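Local atomic coordinates of O-methyltransferase, putative (Bacillus cereus, PDB entry 3DUW), a protein that probably catalyses transfer of a methyl group from S-adenosyl-L-methionine to an oxygen of its acceptor, and here binds the product S-adenosyl-L-homocysteine. Residues E26-V31 and G69-I74. Residues are numbered along the deposited sequence; the frame is centred on the assembly and turned at random.
With SAH (S-adenosyl-L-homocysteine), chain C.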
loop_
_atom_site.group_PDB
_atom_site.type_symbol
_atom_site.label_atom_id
_atom_site.label_comp_id
_atom_site.label_asym_id
_atom_site.label_seq_id
_atom_site.Cartn_x
_atom_site.Cartn_y
_atom_site.Cartn_z
ATOM N N GLU A 26 -2.602 -12.021 19.722
ATOM C CA GLU A 26 -1.443 -12.339 20.546
ATOM C C GLU A 26 -1.435 -13.845 20.787
ATOM O O GLU A 26 -0.389 -14.487 20.718
ATOM C CB GLU A 26 -1.511 -11.602 21.885
ATOM C CG GLU A 26 -1.061 -10.151 21.831
ATOM C CD GLU A 26 -1.149 -9.468 23.179
ATOM O OE1 GLU A 26 -0.722 -10.074 24.187
ATOM O OE2 GLU A 26 -1.638 -8.321 23.232
ATOM N N GLU A 27 -2.609 -14.404 21.071
ATOM C CA GLU A 27 -2.725 -15.841 21.306
ATOM C C GLU A 27 -2.325 -16.601 20.053
ATOM O O GLU A 27 -1.620 -17.605 20.123
ATOM C CB GLU A 27 -4.159 -16.231 21.659
ATOM C CG GLU A 27 -4.646 -15.810 23.022
ATOM C CD GLU A 27 -6.053 -16.304 23.287
ATOM O OE1 GLU A 27 -6.953 -16.009 22.468
ATOM O OE2 GLU A 27 -6.262 -16.989 24.307
ATOM N N VAL A 28 -2.796 -16.122 18.904
ATOM C CA VAL A 28 -2.488 -16.766 17.632
ATOM C C VAL A 28 -0.980 -16.917 17.446
ATOM O O VAL A 28 -0.491 -18.004 17.140
ATOM C CB VAL A 28 -3.077 -15.962 16.443
ATOM C CG1 VAL A 28 -2.569 -16.518 15.120
ATOM C CG2 VAL A 28 -4.597 -16.022 16.482
ATOM N N LEU A 29 -0.239 -15.830 17.638
ATOM C CA LEU A 29 1.207 -15.880 17.476
ATOM C C LEU A 29 1.876 -16.765 18.534
ATOM O O LEU A 29 2.862 -17.443 18.249
ATOM C CB LEU A 29 1.789 -14.461 17.505
ATOM C CG LEU A 29 1.366 -13.571 16.327
ATOM C CD1 LEU A 29 1.843 -12.143 16.563
ATOM C CD2 LEU A 29 1.931 -14.131 15.026
ATOM N N GLN A 30 1.338 -16.763 19.751
ATOM C CA GLN A 30 1.887 -17.593 20.821
ATOM C C GLN A 30 1.697 -19.073 20.496
ATOM O O GLN A 30 2.595 -19.885 20.719
ATOM C CB GLN A 30 1.209 -17.278 22.154
ATOM C CG GLN A 30 1.595 -15.934 22.747
ATOM C CD GLN A 30 0.730 -15.555 23.934
ATOM O OE1 GLN A 30 0.947 -14.524 24.574
ATOM N NE2 GLN A 30 -0.261 -16.385 24.231
ATOM N N VAL A 31 0.523 -19.423 19.979
ATOM C CA VAL A 31 0.249 -20.809 19.617
ATOM C C VAL A 31 1.143 -21.221 18.447
ATOM O O VAL A 31 1.705 -22.312 18.447
ATOM C CB VAL A 31 -1.241 -21.003 19.249
ATOM C CG1 VAL A 31 -1.468 -22.397 18.677
ATOM C CG2 VAL A 31 -2.105 -20.793 20.488
ATOM N N GLY A 69 -0.185 -20.129 10.108
ATOM C CA GLY A 69 -1.039 -20.281 11.262
ATOM C C GLY A 69 -2.320 -19.460 11.164
ATOM O O GLY A 69 -3.095 -19.380 12.109
ATOM N N GLY A 70 -2.543 -18.836 10.010
ATOM C CA GLY A 70 -3.745 -18.045 9.796
ATOM C C GLY A 70 -3.682 -16.607 10.301
ATOM O O GLY A 70 -4.713 -15.933 10.390
ATOM N N TYR A 71 -2.485 -16.129 10.634
ATOM C CA TYR A 71 -2.343 -14.756 11.107
ATOM C C TYR A 71 -2.787 -13.760 10.025
ATOM O O TYR A 71 -3.655 -12.925 10.272
ATOM C CB TYR A 71 -0.895 -14.492 11.529
ATOM C CG TYR A 71 -0.686 -13.143 12.180
ATOM C CD1 TYR A 71 -1.075 -12.908 13.499
ATOM C CD2 TYR A 71 -0.109 -12.095 11.467
ATOM C CE1 TYR A 71 -0.892 -11.659 14.091
ATOM C CE2 TYR A 71 0.077 -10.847 12.046
ATOM C CZ TYR A 71 -0.316 -10.634 13.354
ATOM O OH TYR A 71 -0.142 -9.386 13.908
ATOM N N SER A 72 -2.212 -13.845 8.830
ATOM C CA SER A 72 -2.617 -12.938 7.757
ATOM C C SER A 72 -4.079 -13.177 7.401
ATOM O O SER A 72 -4.810 -12.243 7.078
ATOM C CB SER A 72 -1.772 -13.163 6.504
ATOM O OG SER A 72 -1.844 -14.518 6.089
ATOM N N THR A 73 -4.492 -14.440 7.457
ATOM C CA THR A 73 -5.856 -14.826 7.123
ATOM C C THR A 73 -6.869 -14.080 7.980
ATOM O O THR A 73 -7.904 -13.634 7.487
ATOM C CB THR A 73 -6.053 -16.331 7.335
ATOM O OG1 THR A 73 -4.851 -17.023 6.972
ATOM C CG2 THR A 73 -7.200 -16.839 6.482
ATOM N N ILE A 74 -6.575 -13.961 9.270
ATOM C CA ILE A 74 -7.464 -13.258 10.188
ATOM C C ILE A 74 -7.544 -11.769 9.832
ATOM O O ILE A 74 -8.627 -11.181 9.826
ATOM C CB ILE A 74 -6.990 -13.460 11.643
ATOM C CG1 ILE A 74 -7.249 -14.915 12.051
ATOM C CG2 ILE A 74 -7.710 -12.497 12.576
ATOM C CD1 ILE A 74 -6.553 -15.341 13.326
HETATM N N SAH C . 0.768 -15.499 4.881
HETATM C CA SAH C . 0.883 -16.212 6.206
HETATM C CB SAH C . 2.164 -16.974 6.284
HETATM C CG SAH C . 2.400 -18.064 5.265
HETATM S SD SAH C . 4.154 -18.624 5.386
HETATM C C SAH C . 0.896 -15.124 7.332
HETATM O O SAH C . 0.891 -13.934 7.005
HETATM O OXT SAH C . 0.905 -15.549 8.543
HETATM C "C5'" SAH C . 4.248 -19.581 3.927
HETATM C "C4'" SAH C . 3.287 -20.864 4.001
HETATM O "O4'" SAH C . 3.518 -21.458 2.725
HETATM C "C3'" SAH C . 3.681 -21.955 4.986
HETATM O "O3'" SAH C . 2.640 -22.228 5.928
HETATM C "C2'" SAH C . 4.027 -23.170 4.036
HETATM O "O2'" SAH C . 3.778 -24.433 4.636
HETATM C "C1'" SAH C . 3.169 -22.872 2.823
HETATM N N9 SAH C . 3.494 -23.485 1.675
HETATM C C8 SAH C . 4.707 -23.812 1.092
HETATM N N7 SAH C . 4.625 -24.415 -0.051
HETATM C C5 SAH C . 3.232 -24.518 -0.293
HETATM C C6 SAH C . 2.501 -25.088 -1.398
HETATM N N6 SAH C . 3.082 -25.658 -2.462
HETATM N N1 SAH C . 1.136 -25.008 -1.293
HETATM C C2 SAH C . 0.500 -24.436 -0.229
HETATM N N3 SAH C . 1.163 -23.883 0.847
HETATM C C4 SAH C . 2.523 -23.959 0.748
#
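One face of the Tyr-71 ring is covered by Leu-29, while Val-28 CG1 sits at the ring's edge, near its plane. The ring belongs to the start of helix 71-77, which follows the first strand of the Rossmann-like methyltransferase fold; helix 23-34 packs against it through these side chains. The contact over the face is a CH-pi interaction: Leu-29 CD2 stands 4.0 Å from the centroid of the Tyr-71 ring, 28° off its normal. The leucine crosses the ring obliquely: Leu-29 CD2 lies nearest Tyr-71 CD1, and Leu-29 CD1 is 3.7 Å from Tyr-71 CE1. Leucine's branch at CG thus lets both methyls reach the same side of the flat ring. Tyr-71 CG lies anti to the backbone N (chi1 -173°), which carries the ring out toward helix 23-34. Trp-75 meets the same ring edge-to-face.

Val-28, branched at CB, serves two neighbours at once. CG1, anti to its backbone N, points to the tyrosine edge, and CG2 meets Ile-74 CD1 tip to tip at 3.8 Å. Ile-74, whose CG1-CD1 arm is long enough to reach Val-28, stands one turn into the helix, its N bonded to the carbonyl O of the N-cap residue Gly-70. Gly-70 has a positive phi (84°), where a CB would crowd the carbonyl O of Gly-69; having none, glycine fits the turn into the helix.

Ser-72 turns instead to the bound S-adenosyl-L-homocysteine (SAH). Its side chain is short enough to bring its hydroxyl to the amino acid end of SAH, and Glu-64 also hydrogen-bonds that hydroxyl. The ligand's amino N donates to Ser-72 OG across 3.0 Å.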